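Local structure of magnesium transporter MgtE (Enterococcus faecalis, 2OUX) at residues Q11-L15 with L30-L34; E72-K78 with D103-D109; E95-D99 with I142-E146. The protein probably transports magnesium ions across the cell membrane as a homodimer, with a magnesium-binding cytosolic part made of a helical N domain and paired CBS domains. The contacts are given in a common frame with arbitrary orientation. Numbering follows the deposited sequence.

Contact 1. Residues Q11-L15 with L30-L34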
loop_
_atom_site.group_PDB
_atom_site.type_symbol
_atom_site.label_atom_id
_atom_site.label_comp_id
_atom_site.label_asym_id
_atom_site.label_seq_id
_atom_site.Cartn_x
_atom_site.Cartn_y
_atom_site.Cartn_z
ATOM N N GLN A 11 12.443 24.713 7.073
ATOM C CA GLN A 11 13.314 23.584 7.375
ATOM C C GLN A 11 14.548 23.522 6.475
ATOM O O GLN A 11 15.667 23.360 6.963
ATOM C CB GLN A 11 12.527 22.273 7.270
ATOM C CG GLN A 11 12.198 21.631 8.611
ATOM C CD GLN A 11 13.425 21.054 9.291
ATOM O OE1 GLN A 11 13.996 20.059 8.835
ATOM N NE2 GLN A 11 13.847 21.682 10.383
ATOM N N PHE A 12 14.343 23.646 5.167
ATOM C CA PHE A 12 15.447 23.605 4.219
ATOM C C PHE A 12 16.484 24.687 4.519
ATOM O O PHE A 12 17.685 24.441 4.430
ATOM C CB PHE A 12 14.922 23.761 2.786
ATOM C CG PHE A 12 14.331 22.499 2.206
ATOM C CD1 PHE A 12 14.147 21.361 2.992
ATOM C CD2 PHE A 12 13.961 22.446 0.869
ATOM C CE1 PHE A 12 13.609 20.194 2.452
ATOM C CE2 PHE A 12 13.420 21.280 0.319
ATOM C CZ PHE A 12 13.244 20.154 1.116
ATOM N N ALA A 13 16.012 25.877 4.885
ATOM C CA ALA A 13 16.892 27.002 5.199
ATOM C C ALA A 13 17.817 26.682 6.372
ATOM O O ALA A 13 19.013 26.978 6.326
ATOM C CB ALA A 13 16.059 28.248 5.510
ATOM N N LEU A 14 17.256 26.096 7.427
ATOM C CA LEU A 14 18.043 25.715 8.593
ATOM C C LEU A 14 19.041 24.655 8.152
ATOM O O LEU A 14 20.218 24.699 8.510
ATOM C CB LEU A 14 17.140 25.136 9.688
ATOM C CG LEU A 14 16.466 26.059 10.713
ATOM C CD1 LEU A 14 15.621 27.140 10.034
ATOM C CD2 LEU A 14 15.609 25.200 11.619
ATOM N N LEU A 15 18.552 23.699 7.366
ATOM C CA LEU A 15 19.377 22.612 6.853
ATOM C C LEU A 15 20.566 23.141 6.057
ATOM O O LEU A 15 21.694 22.693 6.254
ATOM C CB LEU A 15 18.544 21.701 5.955
ATOM C CG LEU A 15 18.409 20.219 6.296
ATOM C CD1 LEU A 15 17.703 19.528 5.134
ATOM C CD2 LEU A 15 19.769 19.586 6.529
ATOM N N LEU A 30 18.770 16.628 11.268
ATOM C CA LEU A 30 17.717 17.299 10.514
ATOM C C LEU A 30 17.387 16.560 9.218
ATOM O O LEU A 30 16.249 16.158 9.001
ATOM C CB LEU A 30 18.139 18.740 10.198
ATOM C CG LEU A 30 18.291 19.691 11.391
ATOM C CD1 LEU A 30 18.870 21.017 10.922
ATOM C CD2 LEU A 30 16.940 19.900 12.057
ATOM N N PHE A 31 18.399 16.379 8.376
ATOM C CA PHE A 31 18.244 15.703 7.097
ATOM C C PHE A 31 17.549 14.355 7.249
ATOM O O PHE A 31 16.547 14.086 6.586
ATOM C CB PHE A 31 19.618 15.497 6.441
ATOM C CG PHE A 31 19.552 14.894 5.056
ATOM C CD1 PHE A 31 19.238 15.681 3.947
ATOM C CD2 PHE A 31 19.775 13.534 4.866
ATOM C CE1 PHE A 31 19.146 15.116 2.663
ATOM C CE2 PHE A 31 19.683 12.957 3.593
ATOM C CZ PHE A 31 19.369 13.750 2.489
ATOM N N LEU A 32 18.082 13.518 8.133
ATOM C CA LEU A 32 17.541 12.186 8.358
ATOM C C LEU A 32 16.165 12.191 9.013
ATOM O O LEU A 32 15.539 11.156 9.135
ATOM C CB LEU A 32 18.537 11.356 9.185
ATOM C CG LEU A 32 19.458 10.338 8.486
ATOM C CD1 LEU A 32 19.659 10.682 7.020
ATOM C CD2 LEU A 32 20.802 10.291 9.215
ATOM N N ALA A 33 15.692 13.356 9.439
ATOM C CA ALA A 33 14.365 13.454 10.050
ATOM C C ALA A 33 13.335 13.695 8.937
ATOM O O ALA A 33 12.131 13.543 9.135
ATOM C CB ALA A 33 14.329 14.605 11.059
ATOM N N LEU A 34 13.828 14.088 7.771
ATOM C CA LEU A 34 12.972 14.341 6.618
ATOM C C LEU A 34 12.655 13.020 5.914
ATOM O O LEU A 34 13.464 12.098 5.917
ATOM C CB LEU A 34 13.683 15.257 5.613
ATOM C CG LEU A 34 14.088 16.694 5.946
ATOM C CD1 LEU A 34 14.993 17.214 4.850
ATOM C CD2 LEU A 34 12.856 17.570 6.066
HETATM O O HOH W 1 13.992 17.754 10.082
#

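Contact 2. Residues E72-K78 with D103-D109. With MG (magnesium ion), chain G; MG (magnesium ion), chain D.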
loop_
_atom_site.group_PDB
_atom_site.type_symbol
_atom_site.label_atom_id
_atom_site.label_comp_id
_atom_site.label_asym_id
_atom_site.label_seq_id
_atom_site.Cartn_x
_atom_site.Cartn_y
_atom_site.Cartn_z
ATOM N N GLU A 72 14.802 8.965 -11.931
ATOM C CA GLU A 72 15.980 8.562 -12.699
ATOM C C GLU A 72 16.046 9.199 -14.085
ATOM O O GLU A 72 17.072 9.128 -14.763
ATOM C CB GLU A 72 16.033 7.037 -12.858
ATOM C CG GLU A 72 15.072 6.485 -13.899
ATOM C CD GLU A 72 13.740 6.114 -13.311
ATOM O OE1 GLU A 72 13.291 6.842 -12.410
ATOM O OE2 GLU A 72 13.145 5.110 -13.753
ATOM N N ASP A 73 14.945 9.803 -14.510
ATOM C CA ASP A 73 14.882 10.456 -15.808
ATOM C C ASP A 73 15.252 11.916 -15.619
ATOM O O ASP A 73 15.403 12.662 -16.584
ATOM C CB ASP A 73 13.473 10.331 -16.389
ATOM C CG ASP A 73 13.165 8.924 -16.867
ATOM O OD1 ASP A 73 13.498 7.966 -16.135
ATOM O OD2 ASP A 73 12.590 8.774 -17.969
ATOM N N ASN A 74 15.366 12.304 -14.352
ATOM C CA ASN A 74 15.751 13.652 -13.932
ATOM C C ASN A 74 16.532 14.292 -15.071
ATOM O O ASN A 74 16.188 15.365 -15.571
ATOM C CB ASN A 74 16.665 13.533 -12.716
ATOM C CG ASN A 74 16.927 14.862 -12.028
ATOM O OD1 ASN A 74 16.050 15.417 -11.367
ATOM N ND2 ASN A 74 18.145 15.371 -12.170
ATOM N N GLU A 75 17.604 13.596 -15.439
ATOM C CA GLU A 75 18.520 13.942 -16.517
ATOM C C GLU A 75 19.778 14.608 -16.015
ATOM O O GLU A 75 20.796 14.628 -16.722
ATOM C CB GLU A 75 17.844 14.792 -17.599
ATOM C CG GLU A 75 18.468 14.554 -18.981
ATOM C CD GLU A 75 17.578 15.003 -20.113
ATOM O OE1 GLU A 75 17.217 16.197 -20.117
ATOM O OE2 GLU A 75 17.243 14.171 -20.990
ATOM N N ASN A 76 19.721 15.142 -14.795
ATOM C CA ASN A 76 20.912 15.746 -14.241
ATOM C C ASN A 76 21.645 14.590 -13.584
ATOM O O ASN A 76 22.623 14.797 -12.851
ATOM C CB ASN A 76 20.627 16.865 -13.222
ATOM C CG ASN A 76 21.894 17.653 -12.879
ATOM O OD1 ASN A 76 22.473 18.324 -13.740
ATOM N ND2 ASN A 76 22.348 17.544 -11.635
HETATM N N MSE A 77 21.178 13.365 -13.866
HETATM C CA MSE A 77 21.842 12.182 -13.325
HETATM C C MSE A 77 23.145 12.258 -14.082
HETATM O O MSE A 77 23.614 13.354 -14.381
HETATM C CB MSE A 77 21.118 10.859 -13.657
HETATM C CG MSE A 77 19.737 10.656 -13.013
HETATM SE SE MSE A 77 19.720 10.396 -11.087
HETATM C CE MSE A 77 18.569 11.876 -10.666
ATOM N N LYS A 78 23.728 11.121 -14.423
ATOM C CA LYS A 78 24.991 11.158 -15.141
ATOM C C LYS A 78 26.027 11.941 -14.324
ATOM O O LYS A 78 26.964 11.354 -13.773
ATOM C CB LYS A 78 24.801 11.814 -16.516
ATOM C CG LYS A 78 24.030 10.964 -17.519
ATOM C CD LYS A 78 24.013 11.591 -18.913
ATOM C CE LYS A 78 23.222 10.724 -19.883
ATOM N NZ LYS A 78 23.143 11.318 -21.243
ATOM N N ASP A 103 17.178 0.985 -13.143
ATOM C CA ASP A 103 16.709 2.153 -13.874
ATOM C C ASP A 103 17.791 3.217 -13.996
ATOM O O ASP A 103 18.005 3.775 -15.076
ATOM C CB ASP A 103 15.468 2.763 -13.204
ATOM C CG ASP A 103 14.242 1.893 -13.358
ATOM O OD1 ASP A 103 14.393 0.812 -13.946
ATOM O OD2 ASP A 103 13.144 2.281 -12.887
ATOM N N LEU A 104 18.464 3.512 -12.889
ATOM C CA LEU A 104 19.517 4.515 -12.889
ATOM C C LEU A 104 20.536 4.120 -13.957
ATOM O O LEU A 104 20.842 4.897 -14.860
ATOM C CB LEU A 104 20.191 4.571 -11.516
ATOM C CG LEU A 104 21.025 5.798 -11.123
ATOM C CD1 LEU A 104 21.904 6.225 -12.278
ATOM C CD2 LEU A 104 20.103 6.937 -10.723
ATOM N N LEU A 105 21.051 2.903 -13.853
ATOM C CA LEU A 105 22.037 2.411 -14.803
ATOM C C LEU A 105 21.608 2.547 -16.261
ATOM O O LEU A 105 22.388 3.006 -17.097
ATOM C CB LEU A 105 22.376 0.963 -14.482
ATOM C CG LEU A 105 23.055 0.861 -13.114
ATOM C CD1 LEU A 105 23.352 -0.586 -12.786
ATOM C CD2 LEU A 105 24.346 1.677 -13.129
ATOM N N ASN A 106 20.373 2.170 -16.571
ATOM C CA ASN A 106 19.890 2.279 -17.942
ATOM C C ASN A 106 19.773 3.722 -18.413
ATOM O O ASN A 106 19.509 3.976 -19.587
ATOM C CB ASN A 106 18.544 1.571 -18.097
ATOM C CG ASN A 106 18.658 0.083 -17.893
ATOM O OD1 ASN A 106 19.595 -0.538 -18.369
ATOM N ND2 ASN A 106 17.704 -0.498 -17.183
HETATM N N MSE A 107 19.978 4.667 -17.502
HETATM C CA MSE A 107 19.904 6.081 -17.847
HETATM C C MSE A 107 21.283 6.655 -18.133
HETATM O O MSE A 107 21.439 7.521 -18.989
HETATM C CB MSE A 107 19.244 6.874 -16.719
HETATM C CG MSE A 107 17.739 6.708 -16.672
HETATM SE SE MSE A 107 16.855 7.409 -18.257
HETATM C CE MSE A 107 16.998 5.864 -19.425
ATOM N N LEU A 108 22.284 6.170 -17.413
ATOM C CA LEU A 108 23.646 6.640 -17.606
ATOM C C LEU A 108 24.113 6.210 -18.988
ATOM O O LEU A 108 23.523 5.319 -19.600
ATOM C CB LEU A 108 24.567 6.033 -16.552
ATOM C CG LEU A 108 24.169 6.231 -15.088
ATOM C CD1 LEU A 108 25.148 5.483 -14.199
ATOM C CD2 LEU A 108 24.145 7.715 -14.749
ATOM N N ASP A 109 25.170 6.853 -19.478
ATOM C CA ASP A 109 25.733 6.524 -20.782
ATOM C C ASP A 109 26.257 5.092 -20.728
ATOM O O ASP A 109 26.657 4.614 -19.668
ATOM C CB ASP A 109 26.864 7.503 -21.119
ATOM C CG ASP A 109 26.354 8.917 -21.373
ATOM O OD1 ASP A 109 27.175 9.857 -21.406
ATOM O OD2 ASP A 109 25.128 9.086 -21.550
HETATM MG MG MG G . 12.267 5.842 -10.746
HETATM MG MG MG D . 12.935 -0.875 -14.160
HETATM O O HOH W 2 10.889 5.255 -12.557
HETATM O O HOH W 3 11.524 0.107 -12.699
HETATM O O HOH W 4 13.824 -1.734 -16.214
HETATM O O HOH W 5 11.955 0.217 -15.701
HETATM O O HOH W 6 14.085 -1.924 -12.755
#

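Contact 3. Residues E95-D99 with I142-E146. With MG (magnesium ion), chain F.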
loop_
_atom_site.group_PDB
_atom_site.type_symbol
_atom_site.label_atom_id
_atom_site.label_comp_id
_atom_site.label_asym_id
_atom_site.label_seq_id
_atom_site.Cartn_x
_atom_site.Cartn_y
_atom_site.Cartn_z
ATOM N N GLU A 95 23.310 -0.236 -2.811
ATOM C CA GLU A 95 22.422 -0.140 -1.656
ATOM C C GLU A 95 20.987 0.228 -2.017
ATOM O O GLU A 95 20.082 0.043 -1.215
ATOM C CB GLU A 95 22.964 0.882 -0.650
ATOM C CG GLU A 95 24.200 0.433 0.104
ATOM C CD GLU A 95 24.004 -0.898 0.807
ATOM O OE1 GLU A 95 22.871 -1.192 1.249
ATOM O OE2 GLU A 95 24.991 -1.652 0.928
HETATM N N MSE A 96 20.781 0.762 -3.215
HETATM C CA MSE A 96 19.440 1.144 -3.649
HETATM C C MSE A 96 18.629 -0.119 -3.870
HETATM O O MSE A 96 19.181 -1.217 -3.922
HETATM C CB MSE A 96 19.495 1.910 -4.980
HETATM C CG MSE A 96 20.197 3.262 -4.946
HETATM SE SE MSE A 96 20.489 4.034 -6.723
HETATM C CE MSE A 96 18.648 4.331 -7.253
ATOM N N TYR A 97 17.314 0.021 -3.984
ATOM C CA TYR A 97 16.500 -1.151 -4.285
ATOM C C TYR A 97 16.821 -1.478 -5.734
ATOM O O TYR A 97 16.937 -0.579 -6.578
ATOM C CB TYR A 97 15.012 -0.851 -4.115
ATOM C CG TYR A 97 14.630 -0.787 -2.668
ATOM C CD1 TYR A 97 14.677 -1.933 -1.870
ATOM C CD2 TYR A 97 14.283 0.424 -2.072
ATOM C CE1 TYR A 97 14.392 -1.876 -0.510
ATOM C CE2 TYR A 97 13.994 0.495 -0.707
ATOM C CZ TYR A 97 14.054 -0.659 0.065
ATOM O OH TYR A 97 13.786 -0.602 1.410
ATOM N N THR A 98 16.987 -2.761 -6.013
ATOM C CA THR A 98 17.331 -3.208 -7.349
ATOM C C THR A 98 16.548 -2.565 -8.493
ATOM O O THR A 98 17.132 -2.122 -9.470
ATOM C CB THR A 98 17.206 -4.711 -7.433
ATOM O OG1 THR A 98 17.901 -5.289 -6.314
ATOM C CG2 THR A 98 17.817 -5.222 -8.744
ATOM N N ASP A 99 15.233 -2.491 -8.389
ATOM C CA ASP A 99 14.484 -1.901 -9.486
ATOM C C ASP A 99 14.986 -0.487 -9.772
ATOM O O ASP A 99 15.163 -0.104 -10.932
ATOM C CB ASP A 99 12.983 -1.901 -9.180
ATOM C CG ASP A 99 12.628 -1.082 -7.956
ATOM O OD1 ASP A 99 13.513 -0.726 -7.143
ATOM O OD2 ASP A 99 11.431 -0.810 -7.817
ATOM N N ILE A 142 9.781 -3.743 -13.991
ATOM C CA ILE A 142 9.320 -2.830 -12.948
ATOM C C ILE A 142 9.238 -3.480 -11.570
ATOM O O ILE A 142 8.824 -2.845 -10.608
ATOM C CB ILE A 142 7.943 -2.230 -13.285
ATOM C CG1 ILE A 142 6.923 -3.345 -13.481
ATOM C CG2 ILE A 142 8.051 -1.352 -14.542
ATOM C CD1 ILE A 142 5.497 -2.844 -13.538
HETATM N N MSE A 143 9.641 -4.742 -11.475
HETATM C CA MSE A 143 9.611 -5.450 -10.202
HETATM C C MSE A 143 10.923 -5.244 -9.457
HETATM O O MSE A 143 11.878 -4.682 -9.995
HETATM C CB MSE A 143 9.418 -6.946 -10.423
HETATM C CG MSE A 143 10.647 -7.635 -10.990
HETATM SE SE MSE A 143 10.423 -9.550 -11.134
HETATM C CE MSE A 143 12.291 -10.065 -11.218
ATOM N N THR A 144 10.973 -5.703 -8.215
ATOM C CA THR A 144 12.197 -5.593 -7.438
ATOM C C THR A 144 12.348 -6.862 -6.611
ATOM O O THR A 144 11.373 -7.569 -6.352
ATOM C CB THR A 144 12.212 -4.327 -6.559
ATOM O OG1 THR A 144 13.570 -4.012 -6.236
ATOM C CG2 THR A 144 11.404 -4.529 -5.278
ATOM N N THR A 145 13.574 -7.142 -6.198
ATOM C CA THR A 145 13.889 -8.374 -5.490
ATOM C C THR A 145 13.793 -8.438 -3.970
ATOM O O THR A 145 13.825 -9.523 -3.396
ATOM C CB THR A 145 15.310 -8.810 -5.864
ATOM O OG1 THR A 145 16.225 -7.752 -5.533
ATOM C CG2 THR A 145 15.402 -9.098 -7.364
ATOM N N GLU A 146 13.681 -7.299 -3.306
ATOM C CA GLU A 146 13.650 -7.322 -1.854
ATOM C C GLU A 146 12.289 -7.615 -1.225
ATOM O O GLU A 146 11.646 -6.726 -0.679
ATOM C CB GLU A 146 14.228 -6.010 -1.331
ATOM C CG GLU A 146 15.634 -5.714 -1.883
ATOM C CD GLU A 146 15.607 -5.133 -3.304
ATOM O OE1 GLU A 146 14.506 -4.837 -3.809
ATOM O OE2 GLU A 146 16.686 -4.951 -3.909
HETATM MG MG MG F . 10.065 0.004 -6.436
HETATM O O HOH W 7 10.060 -0.031 -10.367
HETATM O O HOH W 8 11.925 0.108 -5.053
HETATM O O HOH W 9 9.468 -2.037 -5.705
HETATM O O HOH W 10 9.096 0.991 -4.850
HETATM O O HOH W 11 10.763 2.268 -7.003
#

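Contact 1. Residues Q11-L15 with L30-L34
Two consecutive helices of the N-terminal helical region, 8-20 and 24-31, pack together here. Segment 11-15 lies against the end of the second helix and the type I turn F31-L34 at its end. Q11 points toward L30-L34. Its OE1 accepts a 2.6 Å hydrogen bond from a water that also donates to L30 O at 3.0 Å, so the polar link between the segments is indirect. The amide also touches leucine methyls: Q11 NE2 is 3.9 Å from L30 CD2 and Q11 OE1 is 3.9 Å from L34 CD2. F12 starts away from the other segment, but its ring reaches back and F12 CE1 lies 4.1 Å from L34 CD1. The same ring meets F42 of helix 36-43 edge-to-face, which ties this pair to the next helix. L15 is buried between the segments. L15 CD2 sits 4.1 Å from both L30 CB and F31 CB. L15 CD1 lies near the plane of the F31 ring, at its edge. On the turn, A33 N bonds to L30 O at 2.9 Å and L34 N to F31 O at 3.0 Å. This fold of the backbone brings L34 CD1 to 3.6 Å from L15 CD1.

Contact 2. Residues E72-K78 with D103-D109
E72 OE1 binds one magnesium ion at 2.2 Å, and D103 OD1 binds another at 2.2 Å. The second ion also carries four waters and is completed by the carbonyl oxygen of A141. The second oxygen of each carboxylate accepts from a metal-bound water: one donates to E72 OE2 at 2.6 Å, another to D103 OD2 at 2.7 Å. E72 OE2 and D103 OD2 lie only 3.0 Å apart. Both are acceptors, so this is a close approach of like charges, and the nearby cations probably offset it. At the far end, K78 NZ and D109 OD2 form a salt bridge of 3.0 Å, with a weak hydrogen bond. K78 is also the N-cap residue of helix 79-83. Between these ends, packing takes over. SE of the selenomethionine M77 makes an apolar contact of 3.5 Å with L104 CD2. K78 N is 3.4 Å from L108 CD2, and M107 CG lies 3.2 Å from E72 O. L81 of helix 79-83 covers L104 and L108. The arrangement joins the 72-78 loop to helix 98-107 in the MgtE N domain. Its acidic edge belongs to the magnesium sites of this cytosolic region, where one ion links D103 to A141 at the start of the CBS region.

Contact 3. Residues E95-D99 with I142-E146
The carboxylate of E146 lies over the start of helix 98-107 and beside the Y97 ring. E146 OE2 accepts two hydrogen bonds from one residue: T98 N at 3.1 Å, with a nearly straight angle of 175°, and T98 OG1 at 2.7 Å. T145 OG1 adds a weak bond of 3.3 Å to the same E146 OE2. The other oxygen, E146 OE1, sits near the plane of the Y97 ring at its edge, 3.5 Å from Y97 CD1. It also accepts a hydrogen bond from T144 OG1 at 2.7 Å. T144 OG1 in turn accepts one from D99 N at 3.1 Å. Y97 holds the N-cap position, so T98 N and D99 N belong to the first turn of the helix, where no earlier turn supplies carbonyl acceptors. Side chains of 142-146 take that role. The contact joins the MgtE N domain, through 95-99, to the first CBS domain, through the loop 142-146 that leads into strand 149-150. T144 also makes a backbone hydrogen bond to I247, on strand 244-249 of the second CBS domain, and L131 of helix 122-131 covers T98 and T145. Next to T144, D99 CB is 3.1 Å from the carbonyl M143 O. The D99 side chain carries a magnesium ion. D99 OD2 binds it at 2.1 Å, four waters take further places, and D252 OD2 completes the site. One of those waters, 2.3 Å from the magnesium ion, donates to D99 OD1 at 2.8 Å.

Contacts 2 and 3 share helix 98-107. Contact 3 meets its first turn and contact 2 its second half, and their centres are 16 Å apart. The two aspartates on this helix, D99 in contact 3 and D103 in contact 2, have side chains about 6 Å apart. They bind different magnesium ions. The other protein ligands are D252, on helix 250-262 of the second CBS domain, and A141, on helix 139-142 at the start of the CBS region. Metal and direct hydrogen bonds thus join the N domain to the CBS region along one helix. Contact 1 stands apart, away from the annotated sites. Its centre is 26 Å from that of contact 2 and 27 Å from that of contact 3, with nearest atoms about 13 Å away in each case.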